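Local coordinates for chemotactic transducer PctC (Pseudomonas aeruginosa, PDB 5LTV), which senses amino acids and related compounds, binding gamma-amino-butanoic acid in its ligand-binding domain, and probably relays the signal that steers chemotaxis, at residues S93-T105 with E114-D126. Sequence-based numbering, arbitrary orientation.
Sequences SVYLGEAASGTFT and EGYDPRTRAWYKD. With ABU (gamma-amino-butanoic acid), chain H; SO4 (sulfate ion), chain K; SO4 (sulfate ion), chain I.
Three donors converge on OXT of the bound gamma-amino-butanoic acid: Tyr116 OH, Arg121 NE and Trp123 NE1. The tightest are two of 2.6 Å, from Tyr116 OH and Arg121 NE to OXT, and the Trp123 N-H points almost straight at it (166°). Arg121 NH2 adds a bond to the second carboxylate oxygen, O, at 2.7 Å, so the guanidinium meets the carboxylate edge-on with two nitrogens.

How a ligand site is built on a sheet is well illustrated by the aromatic rings that carry and back these donors. Tyr95, from strand 93-98, turns its edge to the face of the Trp123 six-membered ring in a T-shaped pair, CE2 lying 3.5 Å from Trp123 CZ2. One face of the Tyr95 ring lies against the ligand chain, while its hydroxyl bonds to Asp168, which also holds the ligand. A second T-shaped pair sets Tyr116 CE2 over the centre of the Phe104 ring, planes at 67°; with CG anti to the backbone N (chi1 -179°), the Phe104 ring is sent toward segment 114-126, where CD1 meets Pro118 CB and CE1 meets Trp123 CZ2.

Further along the hairpin, Pro118 CG packs 3.8 Å from Gly97 CA, and the Tyr124 ring brings its edge to Gly97 O. At the turn, Arg119 lays a guanidinium face over Gly102 N and gives NH1 to Ala99 O (3.1 Å), approaching from above the carbonyl plane. Asp117 fixes that guanidinium side-on through NE and NH2, and its OD1 also accepts the Arg119 backbone N in an Asx turn. Tyr116, Arg121, Trp123 and Tyr124, with Asp168, fit the signature of the amino-acid pocket of a double Cache domain, consistent with the chain's two five-stranded sheets and long N-terminal helix.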
# COMPACT_ATOMS: atom_id res chain seq x y z
N SER A 93 -9.59 5.98 2.41
CA SER A 93 -9.75 7.39 2.13
C SER A 93 -8.77 7.78 1.05
O SER A 93 -7.75 7.09 0.81
CB SER A 93 -9.55 8.26 3.37
OG SER A 93 -8.25 8.02 3.89
N VAL A 94 -9.09 8.90 0.39
CA VAL A 94 -8.24 9.56 -0.58
C VAL A 94 -8.05 10.99 -0.09
O VAL A 94 -8.87 11.52 0.68
CB VAL A 94 -8.83 9.54 -2.02
CG1 VAL A 94 -8.90 8.14 -2.53
CG2 VAL A 94 -10.23 10.19 -2.05
N TYR A 95 -6.95 11.61 -0.54
CA TYR A 95 -6.60 12.89 0.05
C TYR A 95 -5.51 13.58 -0.75
O TYR A 95 -4.74 12.96 -1.49
CB TYR A 95 -6.17 12.77 1.52
CG TYR A 95 -5.31 11.58 1.92
CD1 TYR A 95 -5.89 10.38 2.31
CD2 TYR A 95 -3.91 11.70 2.00
CE1 TYR A 95 -5.10 9.29 2.73
CE2 TYR A 95 -3.11 10.62 2.44
CZ TYR A 95 -3.71 9.42 2.80
OH TYR A 95 -2.96 8.34 3.23
N LEU A 96 -5.47 14.90 -0.57
CA LEU A 96 -4.49 15.79 -1.17
C LEU A 96 -3.87 16.62 -0.05
O LEU A 96 -4.58 17.36 0.64
CB LEU A 96 -5.12 16.72 -2.21
CG LEU A 96 -4.20 17.82 -2.78
CD1 LEU A 96 -3.18 17.24 -3.78
CD2 LEU A 96 -5.03 18.89 -3.47
N GLY A 97 -2.56 16.49 0.14
CA GLY A 97 -1.83 17.36 1.02
C GLY A 97 -1.20 18.41 0.12
O GLY A 97 -0.50 18.07 -0.83
N GLU A 98 -1.51 19.68 0.40
CA GLU A 98 -1.08 20.80 -0.44
C GLU A 98 0.24 21.39 0.03
O GLU A 98 0.48 21.52 1.22
CB GLU A 98 -2.17 21.89 -0.48
CG GLU A 98 -3.38 21.47 -1.30
CD GLU A 98 -4.46 22.53 -1.41
OE1 GLU A 98 -5.64 22.22 -1.11
OE2 GLU A 98 -4.15 23.66 -1.85
N ALA A 99 1.08 21.79 -0.94
CA ALA A 99 2.44 22.26 -0.65
C ALA A 99 2.45 23.66 -0.03
O ALA A 99 3.27 23.93 0.85
CB ALA A 99 3.26 22.25 -1.94
N ALA A 100 1.56 24.56 -0.46
CA ALA A 100 1.68 25.96 -0.04
C ALA A 100 1.60 26.12 1.48
O ALA A 100 2.41 26.81 2.09
CB ALA A 100 0.61 26.84 -0.72
N SER A 101 0.61 25.50 2.12
CA SER A 101 0.46 25.73 3.56
C SER A 101 -0.04 24.50 4.31
O SER A 101 -0.57 24.65 5.42
CB SER A 101 -0.49 26.92 3.81
OG SER A 101 -1.76 26.64 3.26
N GLY A 102 0.07 23.30 3.74
CA GLY A 102 -0.31 22.08 4.43
C GLY A 102 -1.79 21.76 4.47
O GLY A 102 -2.18 20.82 5.16
N THR A 103 -2.63 22.53 3.77
CA THR A 103 -4.05 22.25 3.67
C THR A 103 -4.28 20.80 3.27
O THR A 103 -3.66 20.30 2.34
CB THR A 103 -4.67 23.19 2.63
OG1 THR A 103 -4.43 24.57 2.99
CG2 THR A 103 -6.18 22.89 2.45
N PHE A 104 -5.13 20.11 4.02
CA PHE A 104 -5.30 18.68 3.89
C PHE A 104 -6.78 18.42 3.62
O PHE A 104 -7.63 18.72 4.47
CB PHE A 104 -4.83 17.98 5.17
CG PHE A 104 -4.95 16.47 5.12
CD1 PHE A 104 -4.10 15.73 4.31
CD2 PHE A 104 -5.90 15.81 5.88
CE1 PHE A 104 -4.20 14.34 4.27
CE2 PHE A 104 -6.03 14.44 5.84
CZ PHE A 104 -5.16 13.70 5.02
N THR A 105 -7.09 17.89 2.43
CA THR A 105 -8.47 17.56 2.07
C THR A 105 -8.58 16.05 1.91
O THR A 105 -7.93 15.47 1.03
CB THR A 105 -8.90 18.24 0.78
OG1 THR A 105 -8.58 19.62 0.86
CG2 THR A 105 -10.40 18.10 0.58
N GLU A 114 -4.79 17.69 16.22
CA GLU A 114 -4.44 19.10 16.30
C GLU A 114 -3.02 19.30 15.76
O GLU A 114 -2.10 18.55 16.11
CB GLU A 114 -4.57 19.57 17.76
CG GLU A 114 -3.84 20.88 18.11
CD GLU A 114 -4.58 22.11 17.72
OE1 GLU A 114 -4.41 22.60 16.58
OE2 GLU A 114 -5.32 22.65 18.56
N GLY A 115 -2.87 20.29 14.89
CA GLY A 115 -1.59 20.61 14.28
C GLY A 115 -1.12 19.65 13.22
O GLY A 115 0.05 19.73 12.81
N TYR A 116 -1.98 18.72 12.77
CA TYR A 116 -1.61 17.82 11.68
C TYR A 116 -1.15 18.59 10.44
O TYR A 116 -1.82 19.51 9.98
CB TYR A 116 -2.79 16.91 11.32
CG TYR A 116 -2.46 15.98 10.17
CD1 TYR A 116 -1.71 14.83 10.39
CD2 TYR A 116 -2.87 16.27 8.86
CE1 TYR A 116 -1.42 13.96 9.35
CE2 TYR A 116 -2.57 15.41 7.79
CZ TYR A 116 -1.85 14.26 8.05
OH TYR A 116 -1.54 13.44 7.01
N ASP A 117 0.00 18.22 9.90
CA ASP A 117 0.55 18.86 8.71
C ASP A 117 0.98 17.73 7.80
O ASP A 117 1.97 17.03 8.11
CB ASP A 117 1.70 19.80 9.07
CG ASP A 117 2.35 20.45 7.83
OD1 ASP A 117 2.02 20.09 6.69
OD2 ASP A 117 3.24 21.30 8.01
N PRO A 118 0.27 17.47 6.69
CA PRO A 118 0.60 16.29 5.88
C PRO A 118 1.99 16.37 5.31
O PRO A 118 2.56 15.32 4.97
CB PRO A 118 -0.46 16.30 4.76
CG PRO A 118 -0.83 17.81 4.63
CD PRO A 118 -0.77 18.32 6.06
N ARG A 119 2.55 17.58 5.18
CA ARG A 119 3.88 17.69 4.60
C ARG A 119 4.94 17.04 5.47
O ARG A 119 6.01 16.69 4.96
CB ARG A 119 4.22 19.15 4.32
CG ARG A 119 3.18 19.82 3.37
CD ARG A 119 3.37 21.30 3.31
NE ARG A 119 3.14 21.87 4.64
CZ ARG A 119 3.21 23.16 4.92
NH1 ARG A 119 3.51 24.05 3.95
NH2 ARG A 119 2.99 23.55 6.17
N THR A 120 4.66 16.80 6.75
CA THR A 120 5.66 16.16 7.60
C THR A 120 5.62 14.64 7.54
O THR A 120 6.37 13.99 8.28
CB THR A 120 5.51 16.58 9.08
OG1 THR A 120 4.25 16.13 9.59
CG2 THR A 120 5.66 18.13 9.28
N ARG A 121 4.76 14.05 6.71
CA ARG A 121 4.52 12.62 6.81
C ARG A 121 5.22 11.87 5.68
O ARG A 121 5.39 12.40 4.57
CB ARG A 121 3.01 12.34 6.80
CG ARG A 121 2.22 13.05 7.99
CD ARG A 121 2.18 12.19 9.25
NE ARG A 121 1.37 10.97 9.06
CZ ARG A 121 1.56 9.82 9.71
NH1 ARG A 121 2.55 9.71 10.58
NH2 ARG A 121 0.79 8.77 9.48
N ALA A 122 5.60 10.61 5.98
CA ALA A 122 6.40 9.82 5.04
C ALA A 122 5.70 9.61 3.70
O ALA A 122 6.38 9.51 2.67
CB ALA A 122 6.75 8.46 5.65
N TRP A 123 4.37 9.48 3.69
CA TRP A 123 3.72 9.25 2.40
C TRP A 123 3.81 10.48 1.53
O TRP A 123 3.77 10.39 0.29
CB TRP A 123 2.25 8.83 2.58
CG TRP A 123 1.39 9.87 3.30
CD1 TRP A 123 1.05 9.85 4.61
CD2 TRP A 123 0.75 11.04 2.74
NE1 TRP A 123 0.23 10.93 4.91
CE2 TRP A 123 0.04 11.68 3.79
CE3 TRP A 123 0.71 11.60 1.45
CZ2 TRP A 123 -0.70 12.85 3.59
CZ3 TRP A 123 -0.04 12.75 1.25
CH2 TRP A 123 -0.73 13.37 2.32
N TYR A 124 3.95 11.64 2.16
CA TYR A 124 4.11 12.90 1.44
C TYR A 124 5.56 13.07 0.97
O TYR A 124 5.85 13.14 -0.23
CB TYR A 124 3.65 14.05 2.35
CG TYR A 124 3.67 15.38 1.66
CD1 TYR A 124 2.49 15.93 1.19
CD2 TYR A 124 4.86 16.11 1.49
CE1 TYR A 124 2.51 17.18 0.49
CE2 TYR A 124 4.87 17.32 0.84
CZ TYR A 124 3.72 17.87 0.34
OH TYR A 124 3.74 19.09 -0.31
N LYS A 125 6.50 13.08 1.94
CA LYS A 125 7.89 13.33 1.62
C LYS A 125 8.46 12.26 0.68
O LYS A 125 9.27 12.58 -0.20
CB LYS A 125 8.71 13.40 2.91
CG LYS A 125 8.35 14.55 3.79
CD LYS A 125 9.28 14.66 5.00
CE LYS A 125 9.04 13.50 5.98
NZ LYS A 125 9.85 13.56 7.24
N ASP A 126 8.04 11.00 0.81
CA ASP A 126 8.53 9.97 -0.12
C ASP A 126 7.94 10.13 -1.53
O ASP A 126 8.63 9.87 -2.52
CB ASP A 126 8.27 8.56 0.42
CG ASP A 126 9.01 8.30 1.74
OD1 ASP A 126 9.82 9.16 2.13
OD2 ASP A 126 8.76 7.27 2.40
N ABU H . -6.11 8.83 5.98
CD ABU H . -4.88 8.81 6.83
CB ABU H . -4.20 10.15 6.87
CG ABU H . -2.72 10.08 6.53
C ABU H . -1.66 10.10 7.62
O ABU H . -1.63 9.14 8.44
OXT ABU H . -0.82 11.04 7.61
S SO4 K . 4.14 27.10 5.97
O1 SO4 K . 4.91 26.46 7.03
O2 SO4 K . 4.62 26.65 4.67
O3 SO4 K . 2.72 26.76 6.08
O4 SO4 K . 4.30 28.55 6.10
S SO4 I . 3.58 6.11 11.92
O1 SO4 I . 3.21 4.71 11.87
O2 SO4 I . 5.04 6.23 11.84
O3 SO4 I . 3.03 6.71 13.15
O4 SO4 I . 2.99 6.83 10.80